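Local coordinates for hypothetical membrane protein (Corynebacterium glutamicum, PDB 6JSB) that binds heme through its HtaA-family domain and probably passes it on within the corynebacterial heme-uptake machinery, at residues F119-F124 with V170-T175; Y23-I28 with T49-A54. All blocks are in the same frame, centred on the assembly; numbering follows the deposited sequence.

Contact 1: residues F119-F124 with V170-T175. With HEM (protoporphyrin IX containing Fe), chain C.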
# COMPACT_ATOMS: atom_id res chain seq x y z
N PHE A 119 7.43 -3.92 2.69
CA PHE A 119 6.96 -3.23 3.92
C PHE A 119 8.07 -3.15 4.94
O PHE A 119 9.02 -3.94 4.95
CB PHE A 119 5.72 -3.89 4.61
CG PHE A 119 6.02 -5.19 5.31
CD1 PHE A 119 6.43 -5.22 6.64
CD2 PHE A 119 5.87 -6.36 4.63
CE1 PHE A 119 6.75 -6.41 7.30
CE2 PHE A 119 6.15 -7.59 5.29
CZ PHE A 119 6.60 -7.60 6.61
N LYS A 120 7.96 -2.09 5.76
CA LYS A 120 8.83 -1.93 6.91
C LYS A 120 7.93 -1.34 7.98
O LYS A 120 7.37 -0.24 7.80
CB LYS A 120 10.01 -0.99 6.54
CG LYS A 120 10.99 -0.68 7.66
CD LYS A 120 11.95 0.47 7.18
CE LYS A 120 13.04 0.86 8.22
NZ LYS A 120 13.49 2.26 7.96
N SER A 121 7.69 -2.08 9.06
CA SER A 121 6.71 -1.65 10.06
C SER A 121 7.19 -2.03 11.46
O SER A 121 7.51 -3.20 11.69
CB SER A 121 5.37 -2.33 9.78
OG SER A 121 4.39 -1.89 10.72
N ARG A 122 7.20 -1.09 12.41
CA ARG A 122 7.52 -1.52 13.77
C ARG A 122 6.45 -2.47 14.30
O ARG A 122 5.24 -2.21 14.19
CB ARG A 122 7.61 -0.33 14.71
CG ARG A 122 8.72 0.64 14.34
CD ARG A 122 8.91 1.64 15.50
NE ARG A 122 9.85 2.71 15.16
CZ ARG A 122 11.19 2.59 15.14
NH1 ARG A 122 11.81 1.41 15.41
NH2 ARG A 122 11.93 3.68 14.88
N GLU A 123 6.91 -3.56 14.93
CA GLU A 123 6.02 -4.47 15.65
C GLU A 123 5.28 -3.74 16.75
O GLU A 123 5.84 -2.86 17.41
CB GLU A 123 6.90 -5.59 16.25
CG GLU A 123 6.09 -6.72 16.90
CD GLU A 123 7.00 -7.77 17.53
OE1 GLU A 123 6.48 -8.64 18.26
OE2 GLU A 123 8.22 -7.71 17.32
N PHE A 124 3.99 -4.06 16.94
CA PHE A 124 3.30 -3.57 18.14
C PHE A 124 3.66 -4.48 19.30
O PHE A 124 3.34 -5.67 19.29
CB PHE A 124 1.78 -3.51 17.97
CG PHE A 124 1.09 -3.03 19.22
CD1 PHE A 124 1.06 -1.67 19.52
CD2 PHE A 124 0.60 -3.91 20.16
CE1 PHE A 124 0.50 -1.20 20.69
CE2 PHE A 124 0.05 -3.44 21.36
CZ PHE A 124 -0.03 -2.07 21.62
N VAL A 170 -1.57 -9.20 9.10
CA VAL A 170 -2.00 -8.98 10.48
C VAL A 170 -0.86 -8.40 11.32
O VAL A 170 -1.05 -7.43 12.07
CB VAL A 170 -2.54 -10.29 11.11
CG1 VAL A 170 -2.64 -10.11 12.67
CG2 VAL A 170 -3.89 -10.58 10.49
N ASP A 171 0.36 -8.99 11.22
CA ASP A 171 1.46 -8.48 12.01
C ASP A 171 1.97 -7.14 11.51
O ASP A 171 2.50 -6.36 12.30
CB ASP A 171 2.57 -9.53 11.99
CG ASP A 171 2.15 -10.77 12.76
OD1 ASP A 171 1.59 -10.57 13.86
OD2 ASP A 171 2.30 -11.88 12.22
N VAL A 172 1.84 -6.86 10.20
CA VAL A 172 2.27 -5.58 9.66
C VAL A 172 1.47 -4.44 10.27
O VAL A 172 2.02 -3.36 10.58
CB VAL A 172 2.15 -5.59 8.12
CG1 VAL A 172 2.53 -4.16 7.57
CG2 VAL A 172 3.12 -6.66 7.51
N MET A 173 0.17 -4.66 10.48
CA MET A 173 -0.74 -3.63 10.99
C MET A 173 -0.92 -3.73 12.51
O MET A 173 -1.99 -3.39 13.05
CB MET A 173 -2.08 -3.72 10.25
CG MET A 173 -1.95 -3.62 8.75
SD MET A 173 -1.07 -2.10 8.21
CE MET A 173 -2.30 -0.83 8.70
N GLY A 174 0.11 -4.19 13.23
CA GLY A 174 0.12 -4.10 14.70
C GLY A 174 -0.82 -5.06 15.40
O GLY A 174 -1.02 -4.94 16.62
N THR A 175 -1.35 -6.06 14.70
CA THR A 175 -2.39 -6.98 15.15
C THR A 175 -3.73 -6.29 15.47
O THR A 175 -4.62 -6.90 16.07
CB THR A 175 -1.94 -7.88 16.34
OG1 THR A 175 -1.92 -7.16 17.59
CG2 THR A 175 -0.53 -8.44 16.02
CHA HEM C . -6.22 1.67 16.26
CHB HEM C . -3.77 3.37 20.08
CHC HEM C . 0.33 1.52 18.17
CHD HEM C . -2.11 0.11 14.16
C1A HEM C . -5.90 2.21 17.49
C2A HEM C . -6.89 2.67 18.44
C3A HEM C . -6.24 3.16 19.52
C4A HEM C . -4.81 3.01 19.25
CMA HEM C . -6.86 3.78 20.81
CAA HEM C . -8.41 2.57 18.21
CBA HEM C . -8.93 3.88 17.63
CGA HEM C . -10.33 3.66 17.08
O1A HEM C . -10.96 4.67 16.67
O2A HEM C . -10.78 2.47 17.05
C1B HEM C . -2.46 3.03 19.89
C2B HEM C . -1.37 3.34 20.80
C3B HEM C . -0.23 2.82 20.29
C4B HEM C . -0.55 2.19 19.00
CMB HEM C . -1.60 4.09 22.15
CAB HEM C . 1.22 2.86 20.85
CBB HEM C . 1.60 3.77 21.74
C1C HEM C . 0.04 0.98 16.91
C2C HEM C . 1.00 0.37 16.01
C3C HEM C . 0.35 0.02 14.88
C4C HEM C . -1.07 0.33 15.06
CMC HEM C . 2.53 0.28 16.26
CAC HEM C . 1.06 -0.60 13.69
CBC HEM C . 0.59 -0.35 12.47
C1D HEM C . -3.43 0.40 14.41
C2D HEM C . -4.52 0.11 13.50
C3D HEM C . -5.68 0.53 14.06
C4D HEM C . -5.35 1.14 15.34
CMD HEM C . -4.33 -0.65 12.17
CAD HEM C . -7.10 0.41 13.43
CBD HEM C . -7.39 1.76 12.74
CGD HEM C . -8.76 1.65 12.07
O1D HEM C . -9.78 1.67 12.85
O2D HEM C . -8.78 1.52 10.80
NA HEM C . -4.60 2.41 18.01
NB HEM C . -1.92 2.37 18.80
NC HEM C . -1.22 0.91 16.29
ND HEM C . -3.98 1.05 15.48
FE HEM C . -2.81 1.87 17.00
O HOH W 1 3.10 -3.76 13.54
O HOH W 2 2.79 -6.19 15.23
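S121 OG donates a hydrogen bond to V172 O at 2.8 Å. The hydroxyl lies in the carbonyl plane, with a C=O...OG angle of 147°. With OG anti to the backbone N (chi1 -179°), the side chain reaches across to the last turn of the helix.

Two waters extend the polar contact. Water 1 lies within bonding distance of R122 O and D171 O, but has more acceptors near it than protons. Water 2 accepts from F124 N and donates to D171 O.

The apolar contact is a CH-pi interaction. V172 CG2 stands over the centre of the F119 ring, 3.5 Å from the centroid. The other methyl, CG1, lies 4.0 Å from S121 CB.

A Schellman motif ends the helix, with G174 at positive phi as its C-prime residue. F124 CB rests 3.4 Å from G174 O, and T175 OG1 donates to that same oxygen. Both segments line the heme pocket: F124 CD1 comes within 3.5 Å of HEM CHC, and G174 N, in the turn, within 3.7 Å of HEM CAC.

This end of strand 112-122 lies between strands 95-109 and 133-136. Helix 167-172 packs on this sheet, where V172 also touches L99 and F101 of strand 95-109.

Contact 2: residues Y23-I28 with T49-A54; sequences YLEGPI and TGTKSA. With HEM (protoporphyrin IX containing Fe), chain C.
E25 and K52 join the segment that carries the axial heme ligand to the loop between strands 47-49 and 56-65. This is a surface contact of the HtaA-family domain, a mainly antiparallel beta fold with a few short helices. The axial ligand, Y23, lies on helix 18-24.

One hydrogen bond spans the two segments. K52 N donates to E25 OE2 at 2.8 Å, with a nearly straight N-H...O angle of 172°. The amide approaches from above the carboxylate plane, 53° out of it. E25 CG is anti to the carbonyl carbon (chi1 -63°), and the chain then runs extended to bring its carboxylate to the loop. R55 forms a salt bridge with the same oxygen through NE. OE2 thus holds a backbone amide and a cationic side chain, which would be expected to favour the charged carboxylate.

The other contacts are van der Waals. The T51 and E25 side chains cross at about a right angle, T51 CB lying 3.9 Å from E25 OE1. On the K52 side the aliphatic parts meet, E25 CB and K52 CG being 3.9 Å apart. Within the loop, A54 N bonds back to T51 O.

Segment 23-28 also meets the heme, through Y23 and I28. I28 CG2 lies 3.6 Å from HEM CMA and also sits at the edge of the Y23 ring, in its plane. HEM C4D lies over one face of that ring, offset toward the rim. H80 NE2 is hydrogen-bonded to Y23 OH, a second-shell contact to the axial ligand. Y23 OH itself binds the heme iron at 2.1 Å.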
# COMPACT_ATOMS: atom_id res chain seq x y z
N TYR A 23 -7.46 7.48 11.49
CA TYR A 23 -6.88 7.29 12.82
C TYR A 23 -5.46 7.85 12.88
O TYR A 23 -5.12 8.56 13.84
CB TYR A 23 -6.88 5.78 13.11
CG TYR A 23 -5.74 5.31 13.96
CD1 TYR A 23 -5.76 5.52 15.35
CD2 TYR A 23 -4.69 4.58 13.41
CE1 TYR A 23 -4.64 5.02 16.15
CE2 TYR A 23 -3.64 4.09 14.19
CZ TYR A 23 -3.63 4.33 15.53
OH TYR A 23 -2.61 3.88 16.31
N LEU A 24 -4.64 7.56 11.88
CA LEU A 24 -3.22 7.93 11.95
C LEU A 24 -3.05 9.44 11.94
O LEU A 24 -2.21 9.99 12.66
CB LEU A 24 -2.48 7.21 10.79
CG LEU A 24 -0.92 7.29 10.80
CD1 LEU A 24 -0.45 8.66 10.17
CD2 LEU A 24 -0.31 7.13 12.20
N GLU A 25 -3.83 10.15 11.13
CA GLU A 25 -3.71 11.61 11.07
C GLU A 25 -4.51 12.30 12.16
O GLU A 25 -4.45 13.55 12.26
CB GLU A 25 -4.18 12.09 9.70
CG GLU A 25 -3.29 11.54 8.59
CD GLU A 25 -3.60 12.21 7.21
OE1 GLU A 25 -3.01 13.29 6.97
OE2 GLU A 25 -4.39 11.62 6.42
N GLY A 26 -5.24 11.56 12.97
CA GLY A 26 -6.13 12.10 14.00
C GLY A 26 -5.50 12.22 15.38
O GLY A 26 -4.29 12.01 15.59
N PRO A 27 -6.35 12.56 16.37
CA PRO A 27 -5.86 12.91 17.72
C PRO A 27 -5.41 11.74 18.57
O PRO A 27 -4.74 11.97 19.59
CB PRO A 27 -7.09 13.62 18.37
CG PRO A 27 -8.29 12.98 17.66
CD PRO A 27 -7.79 12.85 16.20
N ILE A 28 -5.71 10.49 18.17
CA ILE A 28 -5.24 9.37 18.96
C ILE A 28 -3.77 9.11 18.66
O ILE A 28 -2.94 9.00 19.58
CB ILE A 28 -6.10 8.12 18.69
CG1 ILE A 28 -7.57 8.40 19.07
CG2 ILE A 28 -5.54 6.89 19.44
CD1 ILE A 28 -8.53 7.35 18.54
N THR A 49 -4.32 13.03 -2.43
CA THR A 49 -5.19 14.18 -2.18
C THR A 49 -6.02 13.88 -0.97
O THR A 49 -6.28 12.72 -0.64
CB THR A 49 -6.16 14.48 -3.35
OG1 THR A 49 -6.99 13.33 -3.63
CG2 THR A 49 -5.40 14.80 -4.68
N GLY A 50 -6.49 14.92 -0.30
CA GLY A 50 -7.32 14.75 0.87
C GLY A 50 -6.52 14.35 2.10
O GLY A 50 -5.35 14.02 2.02
N THR A 51 -7.22 14.32 3.25
CA THR A 51 -6.63 13.83 4.51
C THR A 51 -7.66 12.95 5.22
O THR A 51 -8.87 12.99 4.94
CB THR A 51 -6.17 14.97 5.47
OG1 THR A 51 -7.33 15.72 5.86
CG2 THR A 51 -5.14 15.92 4.80
N LYS A 52 -7.15 12.11 6.13
CA LYS A 52 -8.03 11.31 7.03
C LYS A 52 -8.90 10.40 6.16
O LYS A 52 -8.36 9.80 5.22
CB LYS A 52 -8.81 12.24 7.98
CG LYS A 52 -7.91 12.84 9.00
CD LYS A 52 -8.72 13.47 10.19
CE LYS A 52 -9.61 14.58 9.66
NZ LYS A 52 -10.32 15.31 10.78
N SER A 53 -10.21 10.29 6.45
CA SER A 53 -11.02 9.33 5.68
C SER A 53 -11.16 9.74 4.23
O SER A 53 -11.48 8.88 3.41
CB SER A 53 -12.44 9.20 6.26
OG SER A 53 -12.41 8.79 7.63
N ALA A 54 -10.84 10.99 3.90
CA ALA A 54 -10.96 11.42 2.51
C ALA A 54 -9.69 11.23 1.72
O ALA A 54 -9.67 11.51 0.51
CB ALA A 54 -11.35 12.91 2.48
CHA HEM C . -6.22 1.67 16.26
CHB HEM C . -3.77 3.37 20.08
CHC HEM C . 0.33 1.52 18.17
CHD HEM C . -2.11 0.11 14.16
C1A HEM C . -5.90 2.21 17.49
C2A HEM C . -6.89 2.67 18.44
C3A HEM C . -6.24 3.16 19.52
C4A HEM C . -4.81 3.01 19.25
CMA HEM C . -6.86 3.78 20.81
CAA HEM C . -8.41 2.57 18.21
CBA HEM C . -8.93 3.88 17.63
CGA HEM C . -10.33 3.66 17.08
O1A HEM C . -10.96 4.67 16.67
O2A HEM C . -10.78 2.47 17.05
C1B HEM C . -2.46 3.03 19.89
C2B HEM C . -1.37 3.34 20.80
C3B HEM C . -0.23 2.82 20.29
C4B HEM C . -0.55 2.19 19.00
CMB HEM C . -1.60 4.09 22.15
CAB HEM C . 1.22 2.86 20.85
CBB HEM C . 1.60 3.77 21.74
C1C HEM C . 0.04 0.98 16.91
C2C HEM C . 1.00 0.37 16.01
C3C HEM C . 0.35 0.02 14.88
C4C HEM C . -1.07 0.33 15.06
CMC HEM C . 2.53 0.28 16.26
CAC HEM C . 1.06 -0.60 13.69
CBC HEM C . 0.59 -0.35 12.47
C1D HEM C . -3.43 0.40 14.41
C2D HEM C . -4.52 0.11 13.50
C3D HEM C . -5.68 0.53 14.06
C4D HEM C . -5.35 1.14 15.34
CMD HEM C . -4.33 -0.65 12.17
CAD HEM C . -7.10 0.41 13.43
CBD HEM C . -7.39 1.76 12.74
CGD HEM C . -8.76 1.65 12.07
O1D HEM C . -9.78 1.67 12.85
O2D HEM C . -8.78 1.52 10.80
NA HEM C . -4.60 2.41 18.01
NB HEM C . -1.92 2.37 18.80
NC HEM C . -1.22 0.91 16.29
ND HEM C . -3.98 1.05 15.48
FE HEM C . -2.81 1.87 17.00

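From the N terminus, strand 2-14 leads into helix 18-24 and the first segment of contact 2, which runs into the short helix 27-30. Strands 39-43 and 47-49 follow. Contact 2 closes the shorter of the two loops at 49-54, tying the N-terminal helical region to the loop before strand 56-65. Contact 1 opens at the end of strand 112-122 and closes 46 residues later, tying the sheet to helix 167-172. The two loops are in series, neither nested nor crossed. The centres of contacts 1 and 2 are about 19 Å apart, and the two contacts do not touch. Both reach the heme: residues 23-28 supply the iron ligand, while residues 119-124 and 170-175 line another part of the pocket.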